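Local coordinates for protein CalS11 (Micromonospora echinospora, PDB 3TOS) that probably acts as an S-adenosyl-methionine-dependent O-methyltransferase in calicheamicin biosynthesis, and is seen here with the spent cofactor S-adenosyl-L-homocysteine, at residues B[183-189]-B[211-216]; B[237-241]-B[252-257]; B[57-62]-B[244-250]. All coordinates share one frame; numbering follows the deposited sequence.

The three contacts illustrate how a methyltransferase builds its ligand site at the C-terminal ends of inner parallel strands. Interaction 1 pairs two such strands, whose following residues, Asp-189 and Asp-216, reach the cofactor product, the bound glutamate and a sodium ion. Interaction 2, centred about 11 Å away, extends the sheet: Leu-253 N lies 2.9 Å from Val-213 O. Interaction 3, about 12 Å from interaction 1 between centres, brings helix 50-65 and the loop 244-250 over Tyr-187. Its Ala-249 CB packs 3.3 Å from Asp-216 O, the side chain being about 4 Å from the sodium ion. Tyr-252 joins interactions 2 and 3 by packing on Leu-62 and Leu-244.

Interaction 1: residues B[183-189]-B[211-216]; sequences IALAYFD and SIVAFD. With NA (sodium ion), chain Q; SAH (S-adenosyl-L-homocysteine), chain O; GLU (glutamic acid), chain P.
Tyr-187 and Asp-216 meet where their parallel strands run out. The phenol OH of Tyr-187 donates to Asp-216 OD2 (2.6 Å), which lies in the ring plane and accepts through its anti lone pair; ring and carboxylate planes are 66° apart. Tyr-187 CG, anti to the backbone N (chi1 -162°), sends the ring along the sheet toward Asp-216. The other oxygen, OD1, accepts from the N of the bound glutamate (2.6 Å). Sodium is coordinated by OD1, the Asp-216 carbonyl O, the glutamate O, a water and Glu-217. Asp-189 OD2 accepts a hydrogen bond from the amino N of S-adenosyl-L-homocysteine (2.7 Å). Asp-189 OD2 lies 3.8 Å from Asp-216 OD2, and a water donating to Asp-189 OD2 and Asp-216 OD1 bridges the two acids, probably easing their repulsion.

Such placement of ligand-binding acids at the C-terminal ends of parallel strands is characteristic of the Rossmann-like methyltransferase fold. Behind the acids, Phe-188 O accepts from Asp-216 N, continuing a ladder that includes a nearly straight bond from Ala-214 N to Ala-186 O (2.9 Å, 177°). Phe-188 and Phe-215 point the same way, their near-parallel rings slid apart, centroids 5.2 Å from each other. On the opposite face, Tyr-187 CD2 rests on Ala-214 CB (3.7 Å), and His-83 meets the tyrosine ring edge-to-face. At the far end Ser-211 OG donates to Ile-183 O (2.6 Å).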
loop_
_atom_site.group_PDB
_atom_site.type_symbol
_atom_site.label_atom_id
_atom_site.label_comp_id
_atom_site.label_asym_id
_atom_site.label_seq_id
_atom_site.Cartn_x
_atom_site.Cartn_y
_atom_site.Cartn_z
ATOM N N ILE B 183 15.565 -8.231 26.302
ATOM C CA ILE B 183 14.157 -8.092 26.782
ATOM C C ILE B 183 13.318 -7.736 25.614
ATOM O O ILE B 183 13.464 -6.642 25.033
ATOM C CB ILE B 183 14.036 -7.009 27.886
ATOM C CG1 ILE B 183 14.890 -7.459 29.081
ATOM C CG2 ILE B 183 12.483 -6.776 28.294
ATOM C CD1 ILE B 183 15.086 -6.385 30.166
ATOM N N ALA B 184 12.431 -8.645 25.214
ATOM C CA ALA B 184 11.485 -8.338 24.133
ATOM C C ALA B 184 10.272 -7.522 24.587
ATOM O O ALA B 184 9.839 -6.602 23.886
ATOM C CB ALA B 184 11.030 -9.614 23.458
ATOM N N LEU B 185 9.756 -7.872 25.760
ATOM C CA LEU B 185 8.550 -7.212 26.283
ATOM C C LEU B 185 8.742 -7.044 27.794
ATOM O O LEU B 185 9.016 -8.005 28.508
ATOM C CB LEU B 185 7.276 -8.047 25.963
ATOM C CG LEU B 185 5.949 -7.627 26.631
ATOM C CD1 LEU B 185 5.572 -6.186 26.213
ATOM C CD2 LEU B 185 4.870 -8.635 26.258
ATOM N N ALA B 186 8.654 -5.809 28.269
ATOM C CA ALA B 186 8.790 -5.458 29.692
ATOM C C ALA B 186 7.464 -4.860 30.107
ATOM O O ALA B 186 7.076 -3.774 29.602
ATOM C CB ALA B 186 9.898 -4.449 29.904
ATOM N N TYR B 187 6.703 -5.614 30.937
ATOM C CA TYR B 187 5.374 -5.189 31.383
ATOM C C TYR B 187 5.436 -4.625 32.795
ATOM O O TYR B 187 5.599 -5.358 33.771
ATOM C CB TYR B 187 4.357 -6.354 31.256
ATOM C CG TYR B 187 2.949 -5.791 31.297
ATOM C CD1 TYR B 187 2.273 -5.594 32.518
ATOM C CD2 TYR B 187 2.295 -5.398 30.124
ATOM C CE1 TYR B 187 1.022 -4.976 32.554
ATOM C CE2 TYR B 187 1.038 -4.814 30.146
ATOM C CZ TYR B 187 0.418 -4.598 31.351
ATOM O OH TYR B 187 -0.836 -4.002 31.365
ATOM N N PHE B 188 5.286 -3.311 32.913
ATOM C CA PHE B 188 5.323 -2.671 34.227
ATOM C C PHE B 188 3.956 -2.613 34.870
ATOM O O PHE B 188 3.053 -1.897 34.397
ATOM C CB PHE B 188 5.847 -1.228 34.053
ATOM C CG PHE B 188 7.330 -1.182 33.861
ATOM C CD1 PHE B 188 7.906 -1.425 32.597
ATOM C CD2 PHE B 188 8.142 -0.879 34.924
ATOM C CE1 PHE B 188 9.311 -1.396 32.418
ATOM C CE2 PHE B 188 9.515 -0.829 34.772
ATOM C CZ PHE B 188 10.134 -1.073 33.484
ATOM N N ASP B 189 3.822 -3.298 35.979
ATOM C CA ASP B 189 2.572 -3.291 36.739
ATOM C C ASP B 189 2.841 -3.268 38.241
ATOM O O ASP B 189 2.197 -3.989 39.040
ATOM C CB ASP B 189 1.703 -4.513 36.392
ATOM C CG ASP B 189 0.245 -4.320 36.769
ATOM O OD1 ASP B 189 -0.108 -3.229 37.239
ATOM O OD2 ASP B 189 -0.546 -5.281 36.584
ATOM N N SER B 211 11.927 -3.558 20.937
ATOM C CA SER B 211 11.406 -4.038 22.228
ATOM C C SER B 211 10.208 -3.216 22.670
ATOM O O SER B 211 10.149 -2.016 22.445
ATOM C CB SER B 211 12.473 -3.997 23.331
ATOM O OG SER B 211 13.527 -4.924 23.034
ATOM N N ILE B 212 9.249 -3.858 23.306
ATOM C CA ILE B 212 8.109 -3.085 23.778
ATOM C C ILE B 212 8.206 -2.875 25.281
ATOM O O ILE B 212 8.483 -3.838 26.024
ATOM C CB ILE B 212 6.743 -3.841 23.482
ATOM C CG1 ILE B 212 6.606 -4.033 21.976
ATOM C CG2 ILE B 212 5.518 -3.098 24.199
ATOM C CD1 ILE B 212 6.368 -2.762 21.229
ATOM N N VAL B 213 7.937 -1.647 25.720
ATOM C CA VAL B 213 7.854 -1.312 27.131
ATOM C C VAL B 213 6.429 -0.855 27.403
ATOM O O VAL B 213 5.957 0.102 26.781
ATOM C CB VAL B 213 8.866 -0.216 27.520
ATOM C CG1 VAL B 213 8.712 0.145 29.019
ATOM C CG2 VAL B 213 10.281 -0.749 27.190
ATOM N N ALA B 214 5.720 -1.600 28.255
ATOM C CA ALA B 214 4.307 -1.309 28.536
ATOM C C ALA B 214 4.042 -0.980 30.000
ATOM O O ALA B 214 4.756 -1.458 30.879
ATOM C CB ALA B 214 3.441 -2.495 28.106
ATOM N N PHE B 215 3.047 -0.128 30.229
ATOM C CA PHE B 215 2.708 0.354 31.574
ATOM C C PHE B 215 1.241 0.148 31.804
ATOM O O PHE B 215 0.404 0.467 30.947
ATOM C CB PHE B 215 2.992 1.858 31.699
ATOM C CG PHE B 215 4.456 2.199 31.573
ATOM C CD1 PHE B 215 4.963 2.622 30.346
ATOM C CD2 PHE B 215 5.319 2.066 32.671
ATOM C CE1 PHE B 215 6.291 2.940 30.218
ATOM C CE2 PHE B 215 6.670 2.397 32.563
ATOM C CZ PHE B 215 7.170 2.796 31.329
ATOM N N ASP B 216 0.916 -0.364 32.992
ATOM C CA ASP B 216 -0.477 -0.694 33.336
ATOM C C ASP B 216 -1.273 0.495 33.860
ATOM O O ASP B 216 -2.485 0.491 33.765
ATOM C CB ASP B 216 -0.498 -1.858 34.375
ATOM C CG ASP B 216 -1.833 -2.549 34.454
ATOM O OD1 ASP B 216 -2.597 -2.271 35.393
ATOM O OD2 ASP B 216 -2.083 -3.429 33.605
HETATM NA NA NA Q . -4.819 -0.726 34.370
HETATM N N SAH O . -0.139 -7.948 37.080
HETATM C CA SAH O . -1.130 -8.299 38.149
HETATM C CB SAH O . -1.406 -7.151 39.105
HETATM C CG SAH O . -0.161 -6.766 39.930
HETATM S SD SAH O . -0.655 -5.802 41.344
HETATM C C SAH O . -2.423 -8.675 37.429
HETATM O O SAH O . -3.434 -9.060 38.093
HETATM O OXT SAH O . -2.477 -8.724 36.194
HETATM C "C5'" SAH O . 0.853 -4.922 41.781
HETATM C "C4'" SAH O . 2.025 -5.853 42.242
HETATM O "O4'" SAH O . 3.234 -5.081 42.278
HETATM C "C3'" SAH O . 1.769 -6.329 43.680
HETATM O "O3'" SAH O . 1.643 -7.772 43.714
HETATM C "C2'" SAH O . 2.975 -5.793 44.432
HETATM O "O2'" SAH O . 3.471 -6.649 45.482
HETATM C "C1'" SAH O . 4.017 -5.625 43.301
HETATM N N9 SAH O . 5.076 -4.649 43.655
HETATM C C8 SAH O . 4.942 -3.315 43.883
HETATM N N7 SAH O . 6.169 -2.859 44.243
HETATM C C5 SAH O . 7.056 -3.876 44.260
HETATM C C6 SAH O . 8.488 -4.000 44.557
HETATM N N6 SAH O . 9.189 -2.925 44.985
HETATM N N1 SAH O . 9.029 -5.237 44.421
HETATM C C2 SAH O . 8.297 -6.314 44.006
HETATM N N3 SAH O . 6.964 -6.290 43.783
HETATM C C4 SAH O . 6.349 -5.056 43.848
HETATM N N GLU P . -3.488 -2.181 37.832
HETATM C CA GLU P . -4.513 -3.110 38.432
HETATM C C GLU P . -5.736 -3.161 37.514
HETATM O O GLU P . -5.749 -2.500 36.460
HETATM C CB GLU P . -4.942 -2.641 39.857
HETATM C CG GLU P . -5.599 -1.238 39.854
HETATM C CD GLU P . -5.956 -0.721 41.255
HETATM O OE1 GLU P . -6.112 -1.535 42.201
HETATM O OE2 GLU P . -6.184 0.492 41.379
HETATM O OXT GLU P . -6.753 -3.822 37.793
HETATM O O HOH W 1 -3.067 -5.033 36.257
HETATM O O HOH W 2 -7.425 -0.845 32.892
#

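Interaction 2: residues B[237-241]-B[252-257]; sequences DHAPL and YLRWGD
Leu-241 and Leu-253 bring the two backbones closest, their CA atoms 4.8 Å apart, yet direct backbone hydrogen bonds are absent between 237-241 and 252-257. Instead the chains exchange CA-H...O contacts, from Leu-253 CA to Pro-240 O and from Leu-241 CA to Tyr-252 O. Water fills the bonding roles: one molecule donates to Pro-240 O (2.7 Å) and accepts from Arg-254 N, and another donates to both His-238 O and the C-terminal Asp-257 O (2.6 Å). A type II turn from Arg-254 to Asp-257, closed by Asp-257 N on Arg-254 O, carries the chain end back to Pro-240. Gly-256 takes its positive-phi third position (phi 93°), where a side chain would press on the preceding carbonyl O.

Among the side chains, Leu-253 is central. Its CG sits between the backbone N and the carbonyl carbon (chi1 64°), from where CD1 reaches Ala-239 CB (3.9 Å) and CD2 meets Leu-241 CD2 (4.0 Å), the two leucines crossing at a slant. Pro-240 lies across Asp-257 at about a right angle, its CD 3.6 Å from Asp-257 CB. His-238 NE2 approaches Trp-255 CH2 (3.8 Å), with the ring planes inclined by 42°. In one of two conformers of Arg-254, NH1 tentatively pairs with the Asp-257 side-chain carboxylate.

Subunit contacts also converge here. Asp-237 OD2 accepts from Trp-255 NE1 of a second subunit, while this chain's own Trp-255 donates to Asp-237 of a third. Within the chain, the contact adjoins the antiparallel pair 242-243 and 251-254 at the sheet margin, in the 3-2-1-4-5-7-6 strand order of class I methyltransferases. Strand 251-254 runs antiparallel to 211-215, with Leu-253 on Val-213, and Met-230 of helix 225-233 packs against both Leu-241 and Leu-253.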
loop_
_atom_site.group_PDB
_atom_site.type_symbol
_atom_site.label_atom_id
_atom_site.label_comp_id
_atom_site.label_asym_id
_atom_site.label_seq_id
_atom_site.Cartn_x
_atom_site.Cartn_y
_atom_site.Cartn_z
ATOM N N ASP B 237 8.244 12.080 25.940
ATOM C CA ASP B 237 8.357 12.141 24.472
ATOM C C ASP B 237 9.675 11.496 24.006
ATOM O O ASP B 237 10.131 11.700 22.850
ATOM C CB ASP B 237 8.211 13.575 23.943
ATOM C CG ASP B 237 9.354 14.495 24.409
ATOM O OD1 ASP B 237 10.198 14.071 25.256
ATOM O OD2 ASP B 237 9.408 15.665 23.941
ATOM N N HIS B 238 10.305 10.701 24.888
ATOM C CA HIS B 238 11.461 9.925 24.468
ATOM C C HIS B 238 11.120 8.965 23.319
ATOM O O HIS B 238 11.915 8.753 22.372
ATOM C CB HIS B 238 12.009 9.140 25.645
ATOM C CG HIS B 238 13.198 8.302 25.291
ATOM N ND1 HIS B 238 14.457 8.840 25.177
ATOM C CD2 HIS B 238 13.317 6.983 25.012
ATOM C CE1 HIS B 238 15.310 7.878 24.849
ATOM N NE2 HIS B 238 14.642 6.739 24.785
ATOM N N ALA B 239 9.946 8.336 23.432
ATOM C CA ALA B 239 9.416 7.425 22.410
ATOM C C ALA B 239 7.916 7.689 22.311
ATOM O O ALA B 239 7.357 8.405 23.150
ATOM C CB ALA B 239 9.647 5.978 22.839
ATOM N N PRO B 240 7.247 7.134 21.269
ATOM C CA PRO B 240 5.802 7.393 21.156
ATOM C C PRO B 240 5.017 6.453 22.039
ATOM O O PRO B 240 4.996 5.233 21.812
ATOM C CB PRO B 240 5.494 7.065 19.695
ATOM C CG PRO B 240 6.918 6.908 19.003
ATOM C CD PRO B 240 7.785 6.403 20.116
ATOM N N LEU B 241 4.349 7.008 23.043
ATOM C CA LEU B 241 3.453 6.176 23.868
ATOM C C LEU B 241 2.115 5.997 23.147
ATOM O O LEU B 241 1.566 6.967 22.586
ATOM C CB LEU B 241 3.231 6.887 25.193
ATOM C CG LEU B 241 4.405 6.726 26.166
ATOM C CD1 LEU B 241 4.348 7.866 27.200
ATOM C CD2 LEU B 241 4.448 5.362 26.810
ATOM N N TYR B 252 1.936 1.802 25.834
ATOM C CA TYR B 252 3.157 1.082 25.486
ATOM C C TYR B 252 3.924 1.842 24.432
ATOM O O TYR B 252 3.377 2.608 23.657
ATOM C CB TYR B 252 2.824 -0.349 24.963
ATOM C CG TYR B 252 2.154 -0.384 23.621
ATOM C CD1 TYR B 252 0.786 -0.101 23.476
ATOM C CD2 TYR B 252 2.881 -0.753 22.490
ATOM C CE1 TYR B 252 0.182 -0.133 22.233
ATOM C CE2 TYR B 252 2.286 -0.785 21.242
ATOM C CZ TYR B 252 0.933 -0.465 21.121
ATOM O OH TYR B 252 0.374 -0.524 19.867
ATOM N N LEU B 253 5.230 1.636 24.458
ATOM C CA LEU B 253 6.112 2.245 23.459
ATOM C C LEU B 253 6.998 1.167 22.805
ATOM O O LEU B 253 7.283 0.129 23.397
ATOM C CB LEU B 253 6.958 3.331 24.130
ATOM C CG LEU B 253 7.933 2.875 25.218
ATOM C CD1 LEU B 253 9.293 2.492 24.565
ATOM C CD2 LEU B 253 8.131 4.062 26.166
ATOM N N ARG B 254 7.476 1.462 21.606
ATOM C CA ARG B 254 8.374 0.583 20.857
ATOM C C ARG B 254 9.719 1.256 21.011
ATOM O O ARG B 254 9.928 2.380 20.502
ATOM C CB ARG B 254 7.972 0.498 19.379
ATOM C CG ARG B 254 8.750 -0.521 18.548
ATOM C CD ARG B 254 7.880 -0.917 17.363
ATOM N NE ARG B 254 8.525 -1.746 16.355
ATOM C CZ ARG B 254 9.170 -1.270 15.296
ATOM N NH1 ARG B 254 9.314 0.043 15.119
ATOM N NH2 ARG B 254 9.669 -2.107 14.411
ATOM N N TRP B 255 10.619 0.604 21.733
ATOM C CA TRP B 255 11.927 1.202 22.016
ATOM C C TRP B 255 12.633 1.661 20.722
ATOM O O TRP B 255 12.727 0.886 19.723
ATOM C CB TRP B 255 12.807 0.163 22.739
ATOM C CG TRP B 255 14.042 0.758 23.334
ATOM C CD1 TRP B 255 15.360 0.590 22.886
ATOM C CD2 TRP B 255 14.109 1.646 24.464
ATOM N NE1 TRP B 255 16.182 1.324 23.680
ATOM C CE2 TRP B 255 15.466 1.966 24.650
ATOM C CE3 TRP B 255 13.145 2.215 25.328
ATOM C CZ2 TRP B 255 15.905 2.834 25.671
ATOM C CZ3 TRP B 255 13.578 3.018 26.342
ATOM C CH2 TRP B 255 14.951 3.328 26.511
ATOM N N GLY B 256 13.082 2.920 20.735
ATOM C CA GLY B 256 13.853 3.499 19.660
ATOM C C GLY B 256 12.998 4.228 18.640
ATOM O O GLY B 256 13.566 4.850 17.712
ATOM N N ASP B 257 11.672 4.151 18.746
ATOM C CA ASP B 257 10.816 4.820 17.786
ATOM C C ASP B 257 10.673 6.321 18.098
ATOM O O ASP B 257 11.107 6.853 19.143
ATOM C CB ASP B 257 9.405 4.196 17.768
ATOM C CG ASP B 257 9.252 3.053 16.777
ATOM O OD1 ASP B 257 10.257 2.617 16.203
ATOM O OD2 ASP B 257 8.113 2.576 16.588
ATOM O OXT ASP B 257 10.143 7.056 17.229
HETATM O O HOH W 3 12.994 6.822 20.912
HETATM O O HOH W 4 5.879 3.360 20.030
#

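Interaction 3: residues B[57-62]-B[244-250]; sequences LSMDAL and LPGRPAP
Leu-244 lays its CD1 methyl against the helix at Ser-58 and Ala-61, 3.8 Å from Ala-61 CB and 3.5 Å from Ser-58 OG. That serine oxygen, hydrogen-bonded within its own helix to Thr-54 O, is also the polar focus of the contact. Arg-247, whose chain is extended from CG to NE, reaches back to donate from NH1 to Ser-58 OG (3.0 Å, 160°), with the oxygen at the guanidinium edge and near its plane. A water joins Ser-58 OG to Ala-249 O, and another accepts from Arg-247 NH1 (2.8 Å) while donating weakly to Leu-57 O, a carbonyl already used by the helix.

The loop contains a type II turn from Leu-244 to Arg-247 and a cis peptide bond before Pro-250. The ring of Pro-250 packs by CD on Ser-58 CB (3.8 Å) and by CG on Leu-62 CD1 (4.1 Å), the latter two side chains sliding past each other in opposite directions.

This loop, between strands 242-243 and 251-254, thus packs against helix 50-65 beside the sheet: Met-59 (present as selenomethionine), Leu-62 and Pro-250 all touch Tyr-187 of strand 183-188, and Leu-62 continues onto Ile-212 and Ala-214 of strand 211-215.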
loop_
_atom_site.group_PDB
_atom_site.type_symbol
_atom_site.label_atom_id
_atom_site.label_comp_id
_atom_site.label_asym_id
_atom_site.label_seq_id
_atom_site.Cartn_x
_atom_site.Cartn_y
_atom_site.Cartn_z
ATOM N N LEU B 57 -6.990 -9.811 25.418
ATOM C CA LEU B 57 -6.773 -9.408 24.066
ATOM C C LEU B 57 -5.606 -8.402 24.020
ATOM O O LEU B 57 -4.851 -8.348 23.050
ATOM C CB LEU B 57 -8.038 -8.797 23.463
ATOM C CG LEU B 57 -9.211 -9.775 23.297
ATOM C CD1 LEU B 57 -10.448 -8.983 22.913
ATOM C CD2 LEU B 57 -8.856 -10.834 22.243
ATOM N N SER B 58 -5.481 -7.525 25.052
ATOM C CA SER B 58 -4.370 -6.552 25.070
ATOM C C SER B 58 -3.021 -7.265 25.258
ATOM O O SER B 58 -2.045 -6.922 24.561
ATOM C CB SER B 58 -4.543 -5.526 26.196
ATOM O OG SER B 58 -5.629 -4.680 25.840
HETATM N N MSE B 59 -2.958 -8.272 26.130
HETATM C CA MSE B 59 -1.711 -9.049 26.266
HETATM C C MSE B 59 -1.334 -9.744 24.960
HETATM O O MSE B 59 -0.135 -9.798 24.601
HETATM C CB MSE B 59 -1.796 -10.053 27.412
HETATM C CG MSE B 59 -1.977 -9.430 28.808
HETATM SE SE MSE B 59 -0.695 -8.036 29.284
HETATM C CE MSE B 59 -1.786 -6.457 28.925
ATOM N N ASP B 60 -2.346 -10.269 24.271
ATOM C CA ASP B 60 -2.125 -10.896 22.985
ATOM C C ASP B 60 -1.602 -9.886 21.954
ATOM O O ASP B 60 -0.709 -10.216 21.164
ATOM C CB ASP B 60 -3.430 -11.560 22.469
ATOM C CG ASP B 60 -3.284 -12.107 21.096
ATOM O OD1 ASP B 60 -2.612 -13.131 20.973
ATOM O OD2 ASP B 60 -3.873 -11.575 20.139
ATOM N N ALA B 61 -2.128 -8.657 21.976
ATOM C CA ALA B 61 -1.681 -7.627 21.033
ATOM C C ALA B 61 -0.213 -7.260 21.315
ATOM O O ALA B 61 0.582 -7.110 20.369
ATOM C CB ALA B 61 -2.557 -6.371 21.157
ATOM N N LEU B 62 0.167 -7.131 22.591
ATOM C CA LEU B 62 1.584 -6.822 22.900
ATOM C C LEU B 62 2.497 -7.982 22.496
ATOM O O LEU B 62 3.553 -7.766 21.849
ATOM C CB LEU B 62 1.793 -6.543 24.391
ATOM C CG LEU B 62 1.032 -5.308 24.915
ATOM C CD1 LEU B 62 1.273 -5.243 26.425
ATOM C CD2 LEU B 62 1.531 -3.946 24.280
ATOM N N LEU B 244 -3.896 0.761 22.852
ATOM C CA LEU B 244 -4.713 -0.012 21.925
ATOM C C LEU B 244 -6.098 0.693 21.929
ATOM O O LEU B 244 -6.661 0.858 23.007
ATOM C CB LEU B 244 -4.861 -1.465 22.446
ATOM C CG LEU B 244 -3.486 -2.148 22.600
ATOM C CD1 LEU B 244 -3.602 -3.479 23.308
ATOM C CD2 LEU B 244 -2.757 -2.298 21.234
ATOM N N PRO B 245 -6.618 1.168 20.752
ATOM C CA PRO B 245 -7.789 2.055 20.752
ATOM C C PRO B 245 -8.958 1.497 21.562
ATOM O O PRO B 245 -9.247 0.284 21.455
ATOM C CB PRO B 245 -8.157 2.142 19.264
ATOM C CG PRO B 245 -6.838 2.009 18.542
ATOM C CD PRO B 245 -5.975 1.095 19.415
ATOM N N GLY B 246 -9.579 2.368 22.372
ATOM C CA GLY B 246 -10.755 2.001 23.168
ATOM C C GLY B 246 -10.416 1.505 24.544
ATOM O O GLY B 246 -11.340 1.257 25.329
ATOM N N ARG B 247 -9.113 1.366 24.842
ATOM C CA ARG B 247 -8.655 0.765 26.105
ATOM C C ARG B 247 -7.746 1.747 26.829
ATOM O O ARG B 247 -6.731 2.195 26.278
ATOM C CB ARG B 247 -7.899 -0.582 25.802
ATOM C CG ARG B 247 -8.736 -1.502 24.926
ATOM C CD ARG B 247 -8.015 -2.760 24.636
ATOM N NE ARG B 247 -8.759 -3.472 23.614
ATOM C CZ ARG B 247 -8.318 -4.508 22.952
ATOM N NH1 ARG B 247 -7.166 -5.088 23.303
ATOM N NH2 ARG B 247 -9.056 -4.964 21.955
ATOM N N PRO B 248 -8.097 2.128 28.050
ATOM C CA PRO B 248 -7.292 3.156 28.744
ATOM C C PRO B 248 -5.886 2.691 29.104
ATOM O O PRO B 248 -4.992 3.544 29.303
ATOM C CB PRO B 248 -8.098 3.399 30.033
ATOM C CG PRO B 248 -8.808 2.092 30.266
ATOM C CD PRO B 248 -9.217 1.634 28.880
ATOM N N ALA B 249 -5.676 1.374 29.160
ATOM C CA ALA B 249 -4.365 0.755 29.506
ATOM C C ALA B 249 -4.360 -0.566 28.760
ATOM O O ALA B 249 -5.438 -1.148 28.539
ATOM C CB ALA B 249 -4.270 0.510 31.024
ATOM N N PRO B 250 -3.174 -1.072 28.424
ATOM C CA PRO B 250 -1.855 -0.481 28.737
ATOM C C PRO B 250 -1.469 0.681 27.828
ATOM O O PRO B 250 -2.028 0.847 26.715
ATOM C CB PRO B 250 -0.933 -1.653 28.490
ATOM C CG PRO B 250 -1.540 -2.342 27.309
ATOM C CD PRO B 250 -3.042 -2.335 27.640
HETATM O O HOH W 5 -6.264 -6.481 21.058
HETATM O O HOH W 6 -6.512 -3.647 28.171
#